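Local coordinates for protein 2-dehydropantoate 2-reductase (Geobacter metallireducens, PDB 3HN2) that probably catalyses the NADPH-dependent reduction of 2-dehydropantoate (ketopantoate) to (R)-pantoate, a step in pantothenate biosynthesis, at residues Arg34-Glu37 against Ala38-Asn42. Sequence-based numbering, arbitrary orientation.
Sequences RDYE and AIAGN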
loop_
_atom_site.group_PDB
_atom_site.type_symbol
_atom_site.label_atom_id
_atom_site.label_comp_id
_atom_site.label_asym_id
_atom_site.label_seq_id
_atom_site.Cartn_x
_atom_site.Cartn_y
_atom_site.Cartn_z
ATOM N N ARG A 34 -28.294 -2.657 16.286
ATOM C CA ARG A 34 -27.628 -3.395 17.359
ATOM C C ARG A 34 -27.209 -2.499 18.534
ATOM O O ARG A 34 -27.368 -2.874 19.699
ATOM C CB ARG A 34 -26.436 -4.173 16.782
ATOM C CG ARG A 34 -25.354 -4.568 17.782
ATOM C CD ARG A 34 -24.677 -5.875 17.399
ATOM N NE ARG A 34 -25.501 -7.036 17.738
ATOM C CZ ARG A 34 -25.512 -7.640 18.925
ATOM N NH1 ARG A 34 -24.741 -7.202 19.915
ATOM N NH2 ARG A 34 -26.298 -8.689 19.128
ATOM N N ASP A 35 -26.706 -1.310 18.223
ATOM C CA ASP A 35 -26.212 -0.399 19.252
ATOM C C ASP A 35 -26.835 0.998 19.182
ATOM O O ASP A 35 -26.132 1.995 19.008
ATOM C CB ASP A 35 -24.678 -0.332 19.224
ATOM C CG ASP A 35 -24.101 -0.339 17.809
ATOM O OD1 ASP A 35 -24.809 0.045 16.851
ATOM O OD2 ASP A 35 -22.923 -0.730 17.659
ATOM N N TYR A 36 -28.158 1.060 19.322
ATOM C CA TYR A 36 -28.871 2.332 19.418
ATOM C C TYR A 36 -28.636 2.961 20.787
ATOM O O TYR A 36 -28.325 4.146 20.887
ATOM C CB TYR A 36 -30.371 2.133 19.167
ATOM C CG TYR A 36 -31.230 3.351 19.455
ATOM C CD1 TYR A 36 -31.980 3.438 20.630
ATOM C CD2 TYR A 36 -31.299 4.411 18.550
ATOM C CE1 TYR A 36 -32.771 4.554 20.900
ATOM C CE2 TYR A 36 -32.089 5.533 18.811
ATOM C CZ TYR A 36 -32.823 5.597 19.987
ATOM O OH TYR A 36 -33.605 6.699 20.252
ATOM N N GLU A 37 -28.779 2.142 21.827
ATOM C CA GLU A 37 -28.707 2.581 23.221
ATOM C C GLU A 37 -27.318 3.057 23.659
ATOM O O GLU A 37 -27.203 3.928 24.521
ATOM C CB GLU A 37 -29.219 1.471 24.148
ATOM C CG GLU A 37 -28.739 0.069 23.776
ATOM C CD GLU A 37 -29.766 -1.009 24.080
ATOM O OE1 GLU A 37 -30.277 -1.050 25.220
ATOM O OE2 GLU A 37 -30.060 -1.824 23.178
ATOM N N ALA A 38 -26.278 2.489 23.053
ATOM C CA ALA A 38 -24.899 2.863 23.360
ATOM C C ALA A 38 -24.516 4.223 22.775
ATOM O O ALA A 38 -23.675 4.929 23.331
ATOM C CB ALA A 38 -23.948 1.792 22.876
ATOM N N ILE A 39 -25.147 4.589 21.660
ATOM C CA ILE A 39 -24.840 5.839 20.957
ATOM C C ILE A 39 -25.842 6.961 21.301
ATOM O O ILE A 39 -25.529 8.149 21.170
ATOM C CB ILE A 39 -24.700 5.603 19.415
ATOM C CG1 ILE A 39 -23.795 4.393 19.143
ATOM C CG2 ILE A 39 -24.126 6.830 18.704
ATOM C CD1 ILE A 39 -23.674 3.993 17.677
ATOM N N ALA A 40 -27.034 6.591 21.766
ATOM C CA ALA A 40 -27.993 7.578 22.275
ATOM C C ALA A 40 -27.573 8.088 23.655
ATOM O O ALA A 40 -27.869 9.229 24.020
ATOM C CB ALA A 40 -29.400 6.999 22.322
ATOM N N GLY A 41 -26.876 7.235 24.405
ATOM C CA GLY A 41 -26.379 7.575 25.734
ATOM C C GLY A 41 -25.085 8.368 25.720
ATOM O O GLY A 41 -24.995 9.428 26.343
ATOM N N ASN A 42 -24.085 7.859 25.003
ATOM C CA ASN A 42 -22.753 8.470 24.989
ATOM C C ASN A 42 -22.372 9.220 23.713
ATOM O O ASN A 42 -21.646 10.215 23.768
ATOM C CB ASN A 42 -21.684 7.418 25.299
ATOM C CG ASN A 42 -21.404 7.289 26.782
ATOM O OD1 ASN A 42 -21.634 6.235 27.375
ATOM N ND2 ASN A 42 -20.902 8.362 27.393
#
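The methyl of A40 lies over one face of the Y36 ring, one helical turn further on. The touch is light: A40 CB stays 4.4 Å from Y36 CZ. Y36 CG is anti to the backbone N (chi1 171°), which turns the ring so that one face meets the A40 methyl. The Y36 side chain also touches R62. In the backbone, Y36 O accepts two N-H groups. A40 N donates to Y36 O at 2.9 Å. I39 N adds a weak bond to Y36 O at 3.3 Å, of the i to i+3 kind. G41 N continues the helical pattern with a weak bond to E37 O. These bonds form the short helix 36-41. It follows strand 28-31 of the Rossmann-type, probably NADP-binding domain and leads into strand 44-48. On the buried side of the helix, I39 lies against D35. I39 CG1 and CD1 both sit 3.4 Å from D35 O. CG1 is beside the backbone N of I39 (chi1 -48°), and CD1 extends from it past the D35 carbonyl. The D35 carboxylate is further away, with OD1 4.2 Å from I39 CD1. D35 OD2 forms a long, weak ion pair with R132, and the D35 side chain also touches P135. I39 packs on L32 and V58.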